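Local structure of ribulose-bisphosphate carboxylase (Alicyclobacillus acidocaldarius subsp. acidocaldarius, 4NAS) at residues B[30-38]-B[78-86]; B[213-224]-B[236-246]. The protein belongs to the ribulose-bisphosphate carboxylase large-chain family, pairing an N-terminal alpha/beta domain with a TIM-barrel catalytic domain in a two-chain assembly. All coordinates share one frame; numbering follows the deposited sequence.

How the contacts relate
Each family domain of the chain contributes one contact. Contact 1 packs the end of helix 26-36 on strand 73-83 in the N-terminal domain, while contact 2 pairs two neighbouring parallel strands of the TIM-barrel domain and follows them into the helices beyond. Their centres lie about 35 Å apart and their nearest atoms about 20 Å. A bound calcium ion lies about 7 Å from the side chain of Leu37, and one lies about 7 Å from that of Leu240. Asn242 of contact 2 packs on Glu179, a calcium ligand along with Asp178 and the carboxylated Lys176. Both contacts reach the second subunit, for example Asn86 on its Ala153 and Tyr246 on its Ala92.

Contact 1. Residues B[30-38]-B[78-86]; sequences AEGIAVGLT and IDIAYPVAN
Ile33 and Ile80 meet at about a right angle where helix 26-36 packs on strand 73-83 of the N-terminal domain's mixed sheet; the short segments run 16° apart, their axes 8.6 Å from each other. CG2 of Ile33 rests on CG1 of Ile80 at 3.9 Å. In Ile80, chi1 of -56° sets CG1 beside the backbone N and leaves CG2 anti to it, against Ala34 and over the rim of one face of the Tyr82 ring. Small alanines suit the close approach: Ala30 CB touches Ile78 CG2 at 3.9 Å, and Ala34 CA is 4.0 Å from Ile80 CG2.

Tyr82 extends its ring toward the C-terminal end of the helix. Leu37 CB meets the ring edge in plane, 3.7 Å from CE2, while Leu37 CD1 and Ile33 CG2 pack about the hydroxyl. The Thr38 and Tyr82 side chains cross at about a right angle, with Thr38 CG2 3.7 Å from Tyr82 CD2 and also against Pro83 CD. Thr38 OG1 bonds Ala34 O at 2.7 Å, in the carbonyl plane, and also Gly58 N. Asn86 OD1 bonds His56 ND1; a water donates to Leu37 O at 2.7 Å and weakly accepts from Asn86 ND2.

Contact 2. Residues B[213-224]-B[236-246]; sequences YAVNLTGPVHSL and AGALLVNVVAY. With FMT (formic acid), chain F.
Leu217 and Val241 lie side by side, pointing the same way, where the parallel TIM-barrel strands 214-216 and 238-242 run out. Leu217 CD2 is 4.0 Å from Val241 CG2 and also touches Leu239 CD1; these branched side chains pack on the face turned to helices 221-233 and 248-256. Val215 CG1 extends it onto Ala236 CB. On the other face the small Ala214 and Ala238 meet through their methyls, and Leu240 CG is 3.7 Å from Asn216 OD1.

Leu217 N reaches Leu240 O nearly straight (171°), whereas Tyr213 O accepts from both Gly237 N and Ala238 N. Asn216 ND2 bonds Phe181 O; its OD1 and Leu217 O lie within reach of a water that accepts from Asn242 N. Leu224 CD2 makes a CH-pi contact over one face of the Tyr246 ring, 4.1 Å from its centroid. The phenol donates to Gly219 O at 2.7 Å, on a lone pair; Gly219 fits because, at phi 107° and psi -177°, a CB would jam against the preceding carbonyl O. Val221 N hydrogen-bonds O2 of a formic acid, probably from the crystallisation liquor.

In this beta-alpha-beta unit, Leu231 of helix 221-233 covers Val215, Leu217 and Leu239, and strand 264-267 continues the sheet beside strand 238-242.

Contact 1. Residues B[30-38]-B[78-86]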
ATOM      1  N   ALA B  30       7.096  22.600  10.074  1.00 32.34           N
ATOM      2  CA  ALA B  30       8.236  22.052   9.340  1.00 31.07           C
ATOM      3  C   ALA B  30       9.373  21.582  10.260  1.00 31.39           C
ATOM      4  O   ALA B  30       9.935  20.503  10.051  1.00 29.94           O
ATOM      5  CB  ALA B  30       8.748  23.057   8.286  1.00 29.41           C
ATOM      6  N   GLU B  31       9.711  22.389  11.265  1.00 32.91           N
ATOM      7  CA  GLU B  31      10.753  22.020  12.229  1.00 34.56           C
ATOM      8  C   GLU B  31      10.377  20.750  13.011  1.00 32.06           C
ATOM      9  O   GLU B  31      11.216  19.881  13.259  1.00 28.54           O
ATOM     10  CB  GLU B  31      11.032  23.188  13.192  1.00 44.72           C
ATOM     11  CG  GLU B  31      12.337  23.072  13.976  1.00 53.88           C
ATOM     12  CD  GLU B  31      13.581  23.315  13.122  1.00 63.54           C
ATOM     13  OE1 GLU B  31      14.687  22.946  13.574  1.00 68.27           O
ATOM     14  OE2 GLU B  31      13.460  23.883  12.012  1.00 64.17           O
ATOM     15  N   GLY B  32       9.109  20.646  13.387  1.00 36.59           N
ATOM     16  CA  GLY B  32       8.612  19.471  14.079  1.00 34.54           C
ATOM     17  C   GLY B  32       8.724  18.212  13.245  1.00 33.85           C
ATOM     18  O   GLY B  32       9.120  17.162  13.748  1.00 35.76           O
ATOM     19  N   ILE B  33       8.360  18.311  11.970  1.00 33.53           N
ATOM     20  CA  ILE B  33       8.549  17.206  11.029  1.00 34.40           C
ATOM     21  C   ILE B  33      10.018  16.783  10.937  1.00 37.97           C
ATOM     22  O   ILE B  33      10.335  15.600  11.086  1.00 32.73           O
ATOM     23  CB  ILE B  33       8.009  17.557   9.622  1.00 31.32           C
ATOM     24  CG1 ILE B  33       6.495  17.779   9.671  1.00 30.40           C
ATOM     25  CG2 ILE B  33       8.361  16.458   8.601  1.00 31.10           C
ATOM     26  CD1 ILE B  33       5.950  18.440   8.419  1.00 28.50           C
ATOM     27  N   ALA B  34      10.910  17.752  10.714  1.00 22.35           N
ATOM     28  CA  ALA B  34      12.327  17.452  10.498  1.00 23.57           C
ATOM     29  C   ALA B  34      12.986  16.761  11.697  1.00 30.55           C
ATOM     30  O   ALA B  34      13.831  15.884  11.533  1.00 28.93           O
ATOM     31  CB  ALA B  34      13.087  18.715  10.128  1.00 23.82           C
ATOM     32  N   VAL B  35      12.590  17.166  12.899  1.00 28.84           N
ATOM     33  CA  VAL B  35      13.121  16.585  14.130  1.00 37.11           C
ATOM     34  C   VAL B  35      12.370  15.312  14.539  1.00 34.16           C
ATOM     35  O   VAL B  35      12.983  14.287  14.836  1.00 29.54           O
ATOM     36  CB  VAL B  35      13.112  17.631  15.269  1.00 37.28           C
ATOM     37  CG1 VAL B  35      13.418  16.997  16.644  1.00 31.58           C
ATOM     38  CG2 VAL B  35      14.091  18.759  14.944  1.00 30.95           C
ATOM     39  N   GLY B  36      11.042  15.374  14.529  1.00 41.00           N
ATOM     40  CA  GLY B  36      10.216  14.269  14.988  1.00 35.45           C
ATOM     41  C   GLY B  36      10.289  12.995  14.157  1.00 26.32           C
ATOM     42  O   GLY B  36      10.099  11.901  14.680  1.00 33.02           O
ATOM     43  N   LEU B  37      10.520  13.131  12.858  1.00 22.96           N
ATOM     44  CA  LEU B  37      10.593  11.969  11.968  1.00 26.86           C
ATOM     45  C   LEU B  37      12.024  11.490  11.729  1.00 29.18           C
ATOM     46  O   LEU B  37      12.267  10.665  10.855  1.00 35.72           O
ATOM     47  CB  LEU B  37       9.930  12.275  10.620  1.00 28.89           C
ATOM     48  CG  LEU B  37       8.454  12.638  10.719  1.00 30.46           C
ATOM     49  CD1 LEU B  37       7.885  12.885   9.329  1.00 30.83           C
ATOM     50  CD2 LEU B  37       7.678  11.547  11.457  1.00 34.88           C
ATOM     51  N   THR B  38      12.970  12.001  12.507  1.00 31.45           N
ATOM     52  CA  THR B  38      14.338  11.533  12.398  1.00 33.07           C
ATOM     53  C   THR B  38      14.887  11.064  13.750  1.00 33.29           C
ATOM     54  O   THR B  38      14.975   9.858  13.995  1.00 27.83           O
ATOM     55  CB  THR B  38      15.251  12.592  11.762  1.00 35.13           C
ATOM     56  OG1 THR B  38      15.194  13.804  12.525  1.00 31.99           O
ATOM     57  CG2 THR B  38      14.794  12.873  10.330  1.00 40.84           C
ATOM     58  N   ILE B  78       6.790  22.378   1.328  1.00 27.77           N
ATOM     59  CA  ILE B  78       7.845  22.322   2.320  1.00 24.02           C
ATOM     60  C   ILE B  78       8.785  21.239   1.847  1.00 28.50           C
ATOM     61  O   ILE B  78       8.318  20.208   1.365  1.00 26.31           O
ATOM     62  CB  ILE B  78       7.267  21.947   3.679  1.00 29.11           C
ATOM     63  CG1 ILE B  78       6.401  23.089   4.206  1.00 33.40           C
ATOM     64  CG2 ILE B  78       8.369  21.622   4.662  1.00 34.04           C
ATOM     65  CD1 ILE B  78       5.617  22.725   5.428  1.00 39.25           C
ATOM     66  N   ASP B  79      10.093  21.484   1.941  1.00 23.67           N
ATOM     67  CA  ASP B  79      11.094  20.460   1.633  1.00 23.84           C
ATOM     68  C   ASP B  79      11.754  20.017   2.939  1.00 24.90           C
ATOM     69  O   ASP B  79      12.224  20.863   3.702  1.00 24.66           O
ATOM     70  CB  ASP B  79      12.190  21.012   0.699  1.00 29.06           C
ATOM     71  CG  ASP B  79      11.661  21.471  -0.660  1.00 27.10           C
ATOM     72  OD1 ASP B  79      10.647  20.942  -1.151  1.00 27.51           O
ATOM     73  OD2 ASP B  79      12.299  22.369  -1.252  1.00 31.80           O
ATOM     74  N   ILE B  80      11.785  18.710   3.204  1.00 23.03           N
ATOM     75  CA  ILE B  80      12.441  18.176   4.407  1.00 25.59           C
ATOM     76  C   ILE B  80      13.562  17.194   4.017  1.00 24.78           C
ATOM     77  O   ILE B  80      13.359  16.330   3.148  1.00 23.13           O
ATOM     78  CB  ILE B  80      11.438  17.445   5.337  1.00 23.49           C
ATOM     79  CG1 ILE B  80      10.268  18.356   5.730  1.00 24.84           C
ATOM     80  CG2 ILE B  80      12.137  16.911   6.584  1.00 23.65           C
ATOM     81  CD1 ILE B  80      10.690  19.620   6.501  1.00 27.38           C
ATOM     82  N   ALA B  81      14.740  17.340   4.626  1.00 25.67           N
ATOM     83  CA  ALA B  81      15.855  16.417   4.393  1.00 29.19           C
ATOM     84  C   ALA B  81      15.955  15.358   5.501  1.00 29.39           C
ATOM     85  O   ALA B  81      16.093  15.699   6.677  1.00 30.94           O
ATOM     86  CB  ALA B  81      17.164  17.178   4.271  1.00 33.97           C
ATOM     87  N   TYR B  82      15.875  14.088   5.110  1.00 22.32           N
ATOM     88  CA  TYR B  82      15.975  12.946   6.029  1.00 27.70           C
ATOM     89  C   TYR B  82      17.283  12.205   5.799  1.00 27.86           C
ATOM     90  O   TYR B  82      17.463  11.577   4.753  1.00 35.18           O
ATOM     91  CB  TYR B  82      14.829  11.949   5.795  1.00 19.09           C
ATOM     92  CG  TYR B  82      13.454  12.536   5.987  1.00 29.18           C
ATOM     93  CD1 TYR B  82      12.815  13.203   4.938  1.00 17.95           C
ATOM     94  CD2 TYR B  82      12.785  12.430   7.202  1.00 25.97           C
ATOM     95  CE1 TYR B  82      11.570  13.745   5.097  1.00 20.82           C
ATOM     96  CE2 TYR B  82      11.507  12.969   7.357  1.00 34.54           C
ATOM     97  CZ  TYR B  82      10.914  13.628   6.294  1.00 17.80           C
ATOM     98  OH  TYR B  82       9.666  14.185   6.396  1.00 21.92           O
ATOM     99  N   PRO B  83      18.190  12.258   6.780  1.00 28.44           N
ATOM    100  CA  PRO B  83      19.521  11.655   6.636  1.00 25.34           C
ATOM    101  C   PRO B  83      19.389  10.193   6.261  1.00 25.72           C
ATOM    102  O   PRO B  83      18.565   9.493   6.846  1.00 28.78           O
ATOM    103  CB  PRO B  83      20.113  11.778   8.049  1.00 25.05           C
ATOM    104  CG  PRO B  83      19.420  12.952   8.648  1.00 29.53           C
ATOM    105  CD  PRO B  83      18.010  12.926   8.082  1.00 22.88           C
ATOM    106  N   VAL B  84      20.179   9.733   5.298  1.00 27.41           N
ATOM    107  CA  VAL B  84      20.032   8.371   4.781  1.00 30.71           C
ATOM    108  C   VAL B  84      20.447   7.324   5.817  1.00 31.34           C
ATOM    109  O   VAL B  84      20.034   6.163   5.757  1.00 30.72           O
ATOM    110  CB  VAL B  84      20.858   8.208   3.481  1.00 40.00           C
ATOM    111  CG1 VAL B  84      20.909   6.749   3.007  1.00 41.13           C
ATOM    112  CG2 VAL B  84      20.273   9.095   2.410  1.00 37.29           C
ATOM    113  N   ALA B  85      21.242   7.754   6.792  1.00 26.20           N
ATOM    114  CA  ALA B  85      21.731   6.857   7.818  1.00 28.32           C
ATOM    115  C   ALA B  85      20.630   6.306   8.703  1.00 31.04           C
ATOM    116  O   ALA B  85      20.866   5.353   9.436  1.00 30.59           O
ATOM    117  CB  ALA B  85      22.789   7.545   8.668  1.00 27.65           C
ATOM    118  N   ASN B  86      19.437   6.899   8.651  1.00 24.34           N
ATOM    119  CA  ASN B  86      18.324   6.387   9.448  1.00 26.32           C
ATOM    120  C   ASN B  86      17.500   5.324   8.731  1.00 25.59           C
ATOM    121  O   ASN B  86      16.600   4.720   9.332  1.00 26.53           O
ATOM    122  CB  ASN B  86      17.394   7.518   9.897  1.00 25.08           C
ATOM    123  CG  ASN B  86      18.115   8.562  10.672  1.00 31.58           C
ATOM    124  OD1 ASN B  86      19.174   8.295  11.247  1.00 34.67           O
ATOM    125  ND2 ASN B  86      17.571   9.771  10.689  1.00 36.19           N
TER
HETATM  126  O   HOH W   1      14.316   9.118  10.108  1.00 27.30           O

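Contact 2. Residues B[213-224]-B[236-246]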
ATOM      1  N   TYR B 213       4.283 -15.104 -23.052  1.00 22.78           N
ATOM      2  CA  TYR B 213       3.149 -15.034 -22.138  1.00 26.14           C
ATOM      3  C   TYR B 213       3.553 -14.380 -20.808  1.00 22.33           C
ATOM      4  O   TYR B 213       4.502 -14.804 -20.176  1.00 23.21           O
ATOM      5  CB  TYR B 213       2.567 -16.441 -21.952  1.00 19.20           C
ATOM      6  CG  TYR B 213       1.450 -16.593 -20.926  1.00 21.12           C
ATOM      7  CD1 TYR B 213       0.462 -15.630 -20.765  1.00 20.79           C
ATOM      8  CD2 TYR B 213       1.375 -17.736 -20.146  1.00 23.92           C
ATOM      9  CE1 TYR B 213      -0.543 -15.787 -19.827  1.00 19.29           C
ATOM     10  CE2 TYR B 213       0.387 -17.908 -19.227  1.00 28.35           C
ATOM     11  CZ  TYR B 213      -0.576 -16.934 -19.060  1.00 25.27           C
ATOM     12  OH  TYR B 213      -1.564 -17.152 -18.124  1.00 26.46           O
ATOM     13  N   ALA B 214       2.827 -13.326 -20.423  1.00 22.63           N
ATOM     14  CA  ALA B 214       2.935 -12.706 -19.113  1.00 18.26           C
ATOM     15  C   ALA B 214       1.820 -13.209 -18.185  1.00 23.74           C
ATOM     16  O   ALA B 214       0.621 -12.897 -18.357  1.00 19.88           O
ATOM     17  CB  ALA B 214       2.873 -11.201 -19.228  1.00 19.26           C
ATOM     18  N   VAL B 215       2.232 -13.981 -17.200  1.00 21.58           N
ATOM     19  CA  VAL B 215       1.318 -14.725 -16.361  1.00 20.54           C
ATOM     20  C   VAL B 215       1.185 -14.017 -15.024  1.00 19.18           C
ATOM     21  O   VAL B 215       2.159 -13.514 -14.469  1.00 23.58           O
ATOM     22  CB  VAL B 215       1.809 -16.195 -16.197  1.00 26.07           C
ATOM     23  CG1 VAL B 215       3.232 -16.250 -15.628  1.00 18.38           C
ATOM     24  CG2 VAL B 215       0.829 -17.012 -15.393  1.00 21.56           C
ATOM     25  N   ASN B 216      -0.039 -13.917 -14.538  1.00 20.57           N
ATOM     26  CA  ASN B 216      -0.284 -13.278 -13.255  1.00 21.90           C
ATOM     27  C   ASN B 216       0.420 -14.020 -12.100  1.00 20.89           C
ATOM     28  O   ASN B 216       0.207 -15.216 -11.913  1.00 22.27           O
ATOM     29  CB  ASN B 216      -1.796 -13.179 -13.026  1.00 18.21           C
ATOM     30  CG  ASN B 216      -2.184 -12.015 -12.108  1.00 28.57           C
ATOM     31  OD1 ASN B 216      -1.358 -11.159 -11.777  1.00 29.18           O
ATOM     32  ND2 ASN B 216      -3.449 -11.985 -11.696  1.00 28.09           N
ATOM     33  N   LEU B 217       1.257 -13.311 -11.333  1.00 26.09           N
ATOM     34  CA  LEU B 217       1.959 -13.902 -10.176  1.00 18.19           C
ATOM     35  C   LEU B 217       1.099 -13.765  -8.938  1.00 20.96           C
ATOM     36  O   LEU B 217       0.794 -12.657  -8.520  1.00 17.25           O
ATOM     37  CB  LEU B 217       3.297 -13.201  -9.945  1.00 18.28           C
ATOM     38  CG  LEU B 217       4.160 -13.760  -8.808  1.00 22.71           C
ATOM     39  CD1 LEU B 217       4.432 -15.273  -8.950  1.00 21.41           C
ATOM     40  CD2 LEU B 217       5.451 -12.986  -8.785  1.00 25.29           C
ATOM     41  N   THR B 218       0.650 -14.886  -8.385  1.00 18.85           N
ATOM     42  CA  THR B 218      -0.389 -14.843  -7.363  1.00 26.31           C
ATOM     43  C   THR B 218      -0.176 -15.881  -6.269  1.00 30.58           C
ATOM     44  O   THR B 218       0.637 -16.798  -6.416  1.00 26.30           O
ATOM     45  CB  THR B 218      -1.773 -15.135  -7.976  1.00 27.47           C
ATOM     46  OG1 THR B 218      -1.809 -16.485  -8.448  1.00 23.94           O
ATOM     47  CG2 THR B 218      -2.061 -14.209  -9.121  1.00 19.29           C
ATOM     48  N   GLY B 219      -0.959 -15.750  -5.199  1.00 30.01           N
ATOM     49  CA  GLY B 219      -0.843 -16.613  -4.041  1.00 24.73           C
ATOM     50  C   GLY B 219      -0.205 -15.887  -2.860  1.00 20.59           C
ATOM     51  O   GLY B 219       0.109 -14.707  -2.936  1.00 22.99           O
ATOM     52  N   PRO B 220       0.003 -16.610  -1.760  1.00 24.04           N
ATOM     53  CA  PRO B 220       0.549 -16.117  -0.495  1.00 28.24           C
ATOM     54  C   PRO B 220       1.986 -15.625  -0.634  1.00 32.00           C
ATOM     55  O   PRO B 220       2.762 -16.221  -1.389  1.00 29.46           O
ATOM     56  CB  PRO B 220       0.537 -17.364   0.399  1.00 31.27           C
ATOM     57  CG  PRO B 220      -0.416 -18.303  -0.249  1.00 33.96           C
ATOM     58  CD  PRO B 220      -0.313 -18.047  -1.705  1.00 27.30           C
ATOM     59  N   VAL B 221       2.338 -14.578   0.113  1.00 27.61           N
ATOM     60  CA  VAL B 221       3.671 -13.992   0.016  1.00 28.85           C
ATOM     61  C   VAL B 221       4.798 -15.020   0.226  1.00 34.00           C
ATOM     62  O   VAL B 221       5.743 -15.060  -0.560  1.00 26.58           O
ATOM     63  CB  VAL B 221       3.830 -12.756   0.936  1.00 28.26           C
ATOM     64  CG1 VAL B 221       5.292 -12.453   1.200  1.00 34.10           C
ATOM     65  CG2 VAL B 221       3.133 -11.526   0.312  1.00 19.69           C
ATOM     66  N   HIS B 222       4.662 -15.880   1.238  1.00 36.26           N
ATOM     67  CA  HIS B 222       5.738 -16.814   1.616  1.00 35.78           C
ATOM     68  C   HIS B 222       6.123 -17.833   0.533  1.00 34.03           C
ATOM     69  O   HIS B 222       7.173 -18.471   0.607  1.00 28.73           O
ATOM     70  CB  HIS B 222       5.392 -17.544   2.913  1.00 32.74           C
ATOM     71  CG  HIS B 222       4.242 -18.496   2.782  1.00 32.22           C
ATOM     72  ND1 HIS B 222       4.381 -19.766   2.259  1.00 35.45           N
ATOM     73  CD2 HIS B 222       2.931 -18.360   3.094  1.00 30.82           C
ATOM     74  CE1 HIS B 222       3.208 -20.374   2.268  1.00 31.21           C
ATOM     75  NE2 HIS B 222       2.311 -19.543   2.771  1.00 35.52           N
ATOM     76  N   SER B 223       5.279 -18.000  -0.472  1.00 25.45           N
ATOM     77  CA  SER B 223       5.595 -18.968  -1.518  1.00 33.97           C
ATOM     78  C   SER B 223       5.713 -18.257  -2.868  1.00 32.30           C
ATOM     79  O   SER B 223       5.934 -18.884  -3.899  1.00 27.19           O
ATOM     80  CB  SER B 223       4.554 -20.086  -1.554  1.00 33.51           C
ATOM     81  OG  SER B 223       3.304 -19.614  -2.021  1.00 39.32           O
ATOM     82  N   LEU B 224       5.604 -16.934  -2.832  1.00 31.11           N
ATOM     83  CA  LEU B 224       5.650 -16.112  -4.037  1.00 33.67           C
ATOM     84  C   LEU B 224       6.970 -16.224  -4.812  1.00 27.07           C
ATOM     85  O   LEU B 224       6.975 -16.342  -6.037  1.00 29.48           O
ATOM     86  CB  LEU B 224       5.378 -14.650  -3.680  1.00 26.76           C
ATOM     87  CG  LEU B 224       4.781 -13.789  -4.789  1.00 30.13           C
ATOM     88  CD1 LEU B 224       3.472 -14.379  -5.269  1.00 20.76           C
ATOM     89  CD2 LEU B 224       4.567 -12.367  -4.284  1.00 26.26           C
ATOM     90  N   ALA B 236       7.682 -18.985 -18.822  1.00 27.76           N
ATOM     91  CA  ALA B 236       6.938 -17.731 -18.837  1.00 28.28           C
ATOM     92  C   ALA B 236       7.755 -16.628 -19.523  1.00 30.38           C
ATOM     93  O   ALA B 236       8.962 -16.528 -19.311  1.00 30.12           O
ATOM     94  CB  ALA B 236       6.589 -17.309 -17.385  1.00 23.46           C
ATOM     95  N   GLY B 237       7.111 -15.792 -20.331  1.00 28.56           N
ATOM     96  CA  GLY B 237       7.805 -14.658 -20.924  1.00 31.68           C
ATOM     97  C   GLY B 237       8.011 -13.509 -19.932  1.00 26.38           C
ATOM     98  O   GLY B 237       9.011 -12.801 -19.968  1.00 23.46           O
ATOM     99  N   ALA B 238       7.038 -13.314 -19.051  1.00 25.69           N
ATOM    100  CA  ALA B 238       7.114 -12.284 -18.021  1.00 28.69           C
ATOM    101  C   ALA B 238       6.198 -12.663 -16.861  1.00 26.53           C
ATOM    102  O   ALA B 238       5.283 -13.475 -17.016  1.00 27.69           O
ATOM    103  CB  ALA B 238       6.731 -10.907 -18.583  1.00 29.87           C
ATOM    104  N   LEU B 239       6.465 -12.089 -15.700  1.00 22.95           N
ATOM    105  CA  LEU B 239       5.548 -12.148 -14.572  1.00 21.64           C
ATOM    106  C   LEU B 239       4.740 -10.836 -14.488  1.00 19.95           C
ATOM    107  O   LEU B 239       5.311  -9.744 -14.410  1.00 21.68           O
ATOM    108  CB  LEU B 239       6.322 -12.366 -13.269  1.00 29.95           C
ATOM    109  CG  LEU B 239       7.309 -13.543 -13.219  1.00 28.51           C
ATOM    110  CD1 LEU B 239       7.988 -13.610 -11.849  1.00 27.93           C
ATOM    111  CD2 LEU B 239       6.631 -14.872 -13.528  1.00 26.55           C
ATOM    112  N   LEU B 240       3.417 -10.970 -14.507  1.00 16.62           N
ATOM    113  CA  LEU B 240       2.490  -9.868 -14.260  1.00 16.56           C
ATOM    114  C   LEU B 240       2.365  -9.704 -12.744  1.00 19.98           C
ATOM    115  O   LEU B 240       1.977 -10.636 -12.038  1.00 22.54           O
ATOM    116  CB  LEU B 240       1.118 -10.199 -14.878  1.00 21.17           C
ATOM    117  CG  LEU B 240       0.001  -9.178 -14.645  1.00 24.39           C
ATOM    118  CD1 LEU B 240       0.470  -7.800 -15.113  1.00 21.67           C
ATOM    119  CD2 LEU B 240      -1.331  -9.576 -15.332  1.00 15.53           C
ATOM    120  N   VAL B 241       2.747  -8.542 -12.225  1.00 20.42           N
ATOM    121  CA  VAL B 241       2.697  -8.356 -10.789  1.00 21.41           C
ATOM    122  C   VAL B 241       1.884  -7.120 -10.456  1.00 20.08           C
ATOM    123  O   VAL B 241       2.157  -6.021 -10.970  1.00 13.72           O
ATOM    124  CB  VAL B 241       4.120  -8.237 -10.168  1.00 19.72           C
ATOM    125  CG1 VAL B 241       4.039  -8.128  -8.650  1.00 22.08           C
ATOM    126  CG2 VAL B 241       4.966  -9.439 -10.529  1.00 16.13           C
ATOM    127  N   ASN B 242       0.870  -7.317  -9.620  1.00 16.74           N
ATOM    128  CA  ASN B 242       0.157  -6.222  -8.975  1.00 18.79           C
ATOM    129  C   ASN B 242       0.992  -5.620  -7.839  1.00 13.19           C
ATOM    130  O   ASN B 242       0.789  -5.902  -6.652  1.00 15.04           O
ATOM    131  CB  ASN B 242      -1.174  -6.712  -8.450  1.00 18.64           C
ATOM    132  CG  ASN B 242      -2.115  -7.109  -9.582  1.00 19.73           C
ATOM    133  OD1 ASN B 242      -2.429  -6.291 -10.460  1.00 20.02           O
ATOM    134  ND2 ASN B 242      -2.537  -8.368  -9.585  1.00 17.36           N
ATOM    135  N   VAL B 243       1.926  -4.784  -8.232  1.00 14.63           N
ATOM    136  CA  VAL B 243       2.970  -4.337  -7.297  1.00 19.31           C
ATOM    137  C   VAL B 243       2.440  -3.664  -6.040  1.00 12.81           C
ATOM    138  O   VAL B 243       2.859  -3.970  -4.895  1.00 20.26           O
ATOM    139  CB  VAL B 243       3.940  -3.408  -8.015  1.00 22.96           C
ATOM    140  CG1 VAL B 243       5.070  -3.010  -7.069  1.00 16.71           C
ATOM    141  CG2 VAL B 243       4.490  -4.126  -9.245  1.00 27.73           C
ATOM    142  N   VAL B 244       1.538  -2.709  -6.231  1.00 16.15           N
ATOM    143  CA  VAL B 244       1.015  -1.952  -5.094  1.00 14.44           C
ATOM    144  C   VAL B 244       0.182  -2.838  -4.152  1.00 18.72           C
ATOM    145  O   VAL B 244       0.192  -2.643  -2.931  1.00 18.03           O
ATOM    146  CB  VAL B 244       0.208  -0.686  -5.554  1.00 23.35           C
ATOM    147  CG1 VAL B 244      -0.399   0.090  -4.344  1.00 16.84           C
ATOM    148  CG2 VAL B 244       1.101   0.240  -6.384  1.00 24.71           C
ATOM    149  N   ALA B 245      -0.533  -3.818  -4.700  1.00 14.65           N
ATOM    150  CA  ALA B 245      -1.313  -4.712  -3.845  1.00 18.18           C
ATOM    151  C   ALA B 245      -0.379  -5.534  -2.950  1.00 26.51           C
ATOM    152  O   ALA B 245      -0.663  -5.786  -1.759  1.00 20.95           O
ATOM    153  CB  ALA B 245      -2.195  -5.619  -4.681  1.00 18.56           C
ATOM    154  N   TYR B 246       0.748  -5.946  -3.515  1.00 18.54           N
ATOM    155  CA  TYR B 246       1.630  -6.844  -2.774  1.00 21.72           C
ATOM    156  C   TYR B 246       2.609  -6.074  -1.893  1.00 27.06           C
ATOM    157  O   TYR B 246       2.993  -6.550  -0.825  1.00 28.72           O
ATOM    158  CB  TYR B 246       2.400  -7.739  -3.727  1.00 14.35           C
ATOM    159  CG  TYR B 246       1.712  -9.048  -4.003  1.00 18.36           C
ATOM    160  CD1 TYR B 246       1.544  -9.987  -2.990  1.00 24.68           C
ATOM    161  CD2 TYR B 246       1.258  -9.364  -5.278  1.00 18.68           C
ATOM    162  CE1 TYR B 246       0.927 -11.194  -3.234  1.00 22.62           C
ATOM    163  CE2 TYR B 246       0.628 -10.592  -5.534  1.00 24.47           C
ATOM    164  CZ  TYR B 246       0.470 -11.494  -4.505  1.00 21.37           C
ATOM    165  OH  TYR B 246      -0.118 -12.717  -4.738  1.00 20.59           O
TER
HETATM  166  C   FMT F 502      -0.922 -14.367   2.141  1.00 29.99           C
HETATM  167  O1  FMT F 502      -1.898 -13.880   2.746  1.00 24.18           O
HETATM  168  O2  FMT F 502       0.293 -14.153   2.353  1.00 23.44           O
HETATM  169  O   HOH W   2      -0.209 -10.141  -9.603  1.00 20.48           O
HETATM  170  O   HOH W   3      -2.648 -13.100  -5.081  1.00 25.65           O